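Local coordinates for protein PT26-6P (Thermococcus sp., PDB 2WB7) that is of unknown function but is encoded by a mobile extrachromosomal element of hyperthermophilic euryarchaea and combines two immunoglobulin-like domains with a helical one, at residues 244-247 / 248-251; 512-515 / 516-520. All coordinates share one frame; numbering follows the deposited sequence.

Interaction 1. Residues 244-247 / 248-251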
loop_
_atom_site.group_PDB
_atom_site.type_symbol
_atom_site.label_atom_id
_atom_site.label_comp_id
_atom_site.label_asym_id
_atom_site.label_seq_id
_atom_site.Cartn_x
_atom_site.Cartn_y
_atom_site.Cartn_z
ATOM N N GLN A 244 -9.869 22.369 -19.186
ATOM C CA GLN A 244 -10.698 23.573 -19.278
ATOM C C GLN A 244 -12.075 23.370 -18.637
ATOM O O GLN A 244 -13.061 23.974 -19.064
ATOM C CB GLN A 244 -10.874 24.034 -20.736
ATOM C CG GLN A 244 -9.581 24.392 -21.466
ATOM C CD GLN A 244 -9.179 23.346 -22.500
ATOM O OE1 GLN A 244 -9.987 22.486 -22.883
ATOM N NE2 GLN A 244 -7.929 23.416 -22.965
ATOM N N SER A 245 -12.156 22.519 -17.622
ATOM C CA SER A 245 -13.444 22.260 -16.988
ATOM C C SER A 245 -13.526 22.921 -15.628
ATOM O O SER A 245 -12.988 22.401 -14.649
ATOM C CB SER A 245 -13.706 20.762 -16.848
ATOM O OG SER A 245 -14.262 20.234 -18.040
ATOM N N LEU A 246 -14.192 24.072 -15.583
ATOM C CA LEU A 246 -14.459 24.765 -14.330
ATOM C C LEU A 246 -15.226 23.847 -13.398
ATOM O O LEU A 246 -15.105 23.948 -12.176
ATOM C CB LEU A 246 -15.277 26.033 -14.569
ATOM C CG LEU A 246 -14.571 27.247 -15.172
ATOM C CD1 LEU A 246 -15.634 28.253 -15.626
ATOM C CD2 LEU A 246 -13.564 27.890 -14.197
ATOM N N ASP A 247 -16.004 22.936 -13.978
ATOM C CA ASP A 247 -16.828 22.044 -13.168
ATOM C C ASP A 247 -15.956 21.207 -12.246
ATOM O O ASP A 247 -16.360 20.890 -11.127
ATOM C CB ASP A 247 -17.657 21.122 -14.056
ATOM C CG ASP A 247 -19.119 21.084 -13.646
ATOM O OD1 ASP A 247 -19.411 21.378 -12.461
ATOM O OD2 ASP A 247 -19.979 20.769 -14.514
ATOM N N LEU A 248 -14.767 20.842 -12.733
ATOM C CA LEU A 248 -13.820 20.015 -11.975
ATOM C C LEU A 248 -12.660 20.768 -11.320
ATOM O O LEU A 248 -11.811 20.157 -10.679
ATOM C CB LEU A 248 -13.244 18.906 -12.854
ATOM C CG LEU A 248 -13.876 17.549 -12.571
ATOM C CD1 LEU A 248 -15.387 17.701 -12.428
ATOM C CD2 LEU A 248 -13.525 16.552 -13.651
ATOM N N SER A 249 -12.597 22.082 -11.474
ATOM C CA SER A 249 -11.499 22.789 -10.831
ATOM C C SER A 249 -11.672 22.681 -9.314
ATOM O O SER A 249 -12.759 22.898 -8.785
ATOM C CB SER A 249 -11.388 24.254 -11.301
ATOM O OG SER A 249 -12.491 25.041 -10.886
ATOM N N GLY A 250 -10.597 22.326 -8.620
ATOM C CA GLY A 250 -10.631 22.265 -7.169
ATOM C C GLY A 250 -11.298 21.022 -6.613
ATOM O O GLY A 250 -11.635 20.974 -5.434
ATOM N N LYS A 251 -11.484 20.003 -7.445
ATOM C CA LYS A 251 -12.044 18.744 -6.961
ATOM C C LYS A 251 -10.985 17.662 -6.786
ATOM O O LYS A 251 -9.930 17.702 -7.423
ATOM C CB LYS A 251 -13.167 18.272 -7.872
ATOM C CG LYS A 251 -14.316 19.249 -7.911
ATOM C CD LYS A 251 -15.663 18.525 -7.983
ATOM C CE LYS A 251 -16.796 19.534 -8.018
ATOM N NZ LYS A 251 -16.380 20.735 -7.226
#
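K251 lays its aliphatic chain against the backbone carbonyl of D247, four residues back, and illustrates how a lysine can lie along a carbonyl with its methylenes while its charge goes to another partner. CB points toward 244-247, and CG stands beside the backbone N, anti to the carbonyl carbon (chi1 -62°). Bent at chi2 and chi4, the chain then passes D247 O: CG lies 4.1 Å from D247 O, CD keeps beside the same oxygen, and CE comes nearest at 3.4 Å. NZ stands 3.9 Å from D247 O and makes its salt bridge with D18; the carboxylate of D247 does not reach it. What brings K251 back to D247 is a type II beta turn from L248 to K251, closed by K251 N to L248 O (3.3 Å), with G250 adopting the positive phi (78°) of its third position. The residues before it in this loop leading to strand 253-261 are held by further bonds: L248 N bonds to S245 O at 3.0 Å, from well above the carbonyl plane. L246 O accepts twice from S249, from OG at 3.1 Å and weakly from the backbone N at 3.2 Å. L248 sets CD1 3.6 Å from D247 C, and its side chain also meets L238 and F242.

Interaction 2. Residues 512-515 / 516-520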
loop_
_atom_site.group_PDB
_atom_site.type_symbol
_atom_site.label_atom_id
_atom_site.label_comp_id
_atom_site.label_asym_id
_atom_site.label_seq_id
_atom_site.Cartn_x
_atom_site.Cartn_y
_atom_site.Cartn_z
ATOM N N LYS A 512 -6.930 2.304 -18.752
ATOM C CA LYS A 512 -7.914 3.373 -18.935
ATOM C C LYS A 512 -8.513 3.280 -20.320
ATOM O O LYS A 512 -9.714 3.463 -20.495
ATOM C CB LYS A 512 -7.279 4.749 -18.768
ATOM C CG LYS A 512 -6.783 5.028 -17.370
ATOM C CD LYS A 512 -7.850 4.665 -16.347
ATOM C CE LYS A 512 -8.835 5.803 -16.132
ATOM N NZ LYS A 512 -9.896 5.414 -15.144
ATOM N N ALA A 513 -7.662 3.003 -21.307
ATOM C CA ALA A 513 -8.112 2.798 -22.684
ATOM C C ALA A 513 -9.224 1.765 -22.702
ATOM O O ALA A 513 -10.340 2.044 -23.127
ATOM C CB ALA A 513 -6.961 2.358 -23.568
ATOM N N LYS A 514 -8.917 0.567 -22.225
ATOM C CA LYS A 514 -9.898 -0.507 -22.250
ATOM C C LYS A 514 -11.212 -0.039 -21.621
ATOM O O LYS A 514 -12.299 -0.430 -22.052
ATOM C CB LYS A 514 -9.359 -1.737 -21.529
ATOM C CG LYS A 514 -10.287 -2.926 -21.572
ATOM C CD LYS A 514 -10.441 -3.456 -23.016
ATOM C CE LYS A 514 -11.787 -4.208 -23.200
ATOM N NZ LYS A 514 -12.038 -5.286 -22.159
ATOM N N GLU A 515 -11.111 0.799 -20.597
ATOM C CA GLU A 515 -12.301 1.211 -19.853
ATOM C C GLU A 515 -13.188 2.132 -20.669
ATOM O O GLU A 515 -14.373 1.871 -20.827
ATOM C CB GLU A 515 -11.910 1.893 -18.549
ATOM C CG GLU A 515 -11.422 0.935 -17.481
ATOM C CD GLU A 515 -10.898 1.673 -16.252
ATOM O OE1 GLU A 515 -11.142 2.903 -16.152
ATOM O OE2 GLU A 515 -10.234 1.030 -15.396
ATOM N N TYR A 516 -12.605 3.209 -21.192
ATOM C CA TYR A 516 -13.336 4.162 -22.009
ATOM C C TYR A 516 -13.843 3.532 -23.310
ATOM O O TYR A 516 -14.913 3.866 -23.811
ATOM C CB TYR A 516 -12.448 5.377 -22.300
ATOM C CG TYR A 516 -12.316 6.308 -21.120
ATOM C CD1 TYR A 516 -12.757 7.629 -21.188
ATOM C CD2 TYR A 516 -11.772 5.849 -19.922
ATOM C CE1 TYR A 516 -12.638 8.479 -20.087
ATOM C CE2 TYR A 516 -11.649 6.680 -18.829
ATOM C CZ TYR A 516 -12.088 7.988 -18.911
ATOM O OH TYR A 516 -11.970 8.790 -17.809
ATOM N N SER A 517 -13.072 2.621 -23.868
ATOM C CA SER A 517 -13.545 1.913 -25.022
ATOM C C SER A 517 -14.819 1.147 -24.677
ATOM O O SER A 517 -15.795 1.203 -25.421
ATOM C CB SER A 517 -12.467 0.984 -25.556
ATOM O OG SER A 517 -12.978 0.213 -26.623
ATOM N N ASN A 518 -14.839 0.470 -23.535
ATOM C CA ASN A 518 -16.039 -0.249 -23.146
ATOM C C ASN A 518 -17.206 0.677 -22.840
ATOM O O ASN A 518 -18.363 0.337 -23.082
ATOM C CB ASN A 518 -15.780 -1.203 -21.974
ATOM C CG ASN A 518 -14.790 -2.304 -22.326
ATOM O OD1 ASN A 518 -14.248 -2.968 -21.447
ATOM N ND2 ASN A 518 -14.541 -2.492 -23.610
ATOM N N LEU A 519 -16.916 1.846 -22.292
ATOM C CA LEU A 519 -17.982 2.796 -22.035
ATOM C C LEU A 519 -18.579 3.199 -23.376
ATOM O O LEU A 519 -19.818 3.261 -23.533
ATOM C CB LEU A 519 -17.463 4.017 -21.283
ATOM C CG LEU A 519 -18.507 5.080 -20.933
ATOM C CD1 LEU A 519 -19.715 4.449 -20.310
ATOM C CD2 LEU A 519 -17.925 6.100 -20.007
ATOM N N ALA A 520 -17.703 3.457 -24.351
ATOM C CA ALA A 520 -18.165 3.797 -25.695
ATOM C C ALA A 520 -19.176 2.782 -26.219
ATOM O O ALA A 520 -20.254 3.150 -26.699
ATOM C CB ALA A 520 -17.004 3.929 -26.659
#
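Y516 turns the edge of its ring toward the backbone of K512, CD2 lying 3.2 Å from K512 O, while its own N donates to that oxygen. CG is anti to the carbonyl carbon (chi1 -76°), which swings the ring back along the helix; CE2 then meets K512 CE at 4.0 Å as the two side chains cross at a slant. The tyrosine ring also packs edge-to-face with Y490 of helix 471-499, and its OH bonds to D12. One residue on, S517 N continues the i to i+4 ladder of helix 503-523 with a bond to A513 O at 2.9 Å; CB lies close to A513 O, and OG bonds to E454. At N518 the ladder is joined by a side-chain pair: its carboxamide lies across the end of K514, whose bent chain brings CE to 3.3 Å from ND2 and lets NZ give OD1 a weak hydrogen bond, also 3.3 Å. With an alanine in place of N518, K514 would probably lose this acceptor, and its end would be freer to turn. L519 N closes the next rung on E515 O, and A520 N follows onto Y516 O. Within 512-515, K512 NZ bridges to E515 OE1 at 3.0 Å, on the syn side of the carboxylate, and also to D12, whose OD1 takes the Y516 hydroxyl as well. The lysine is thus likely to offset part of the negative charge gathered by E515, D12 and E511, whose OE2 lies close to that of E515.

Interaction 1 comes first along the chain, in the loop between strands 221-222 and 253-261, and interaction 2 follows far later on helix 503-523, in the helical domain. Their centres are 22 Å apart and their nearest atoms about 9 Å, so they do not touch, yet they lie on the same side of the chain's centre and share neighbours. L238 meets L248 in one and Y516 in the other. The N-terminal part of the chain likewise serves both, D18 pairing with K251 and D12 with K512 and Y516. That these N-terminal residues and L238 lie against both contacts is consistent with a bridge between the helical domain and the loop that leads into the eight-stranded sheet.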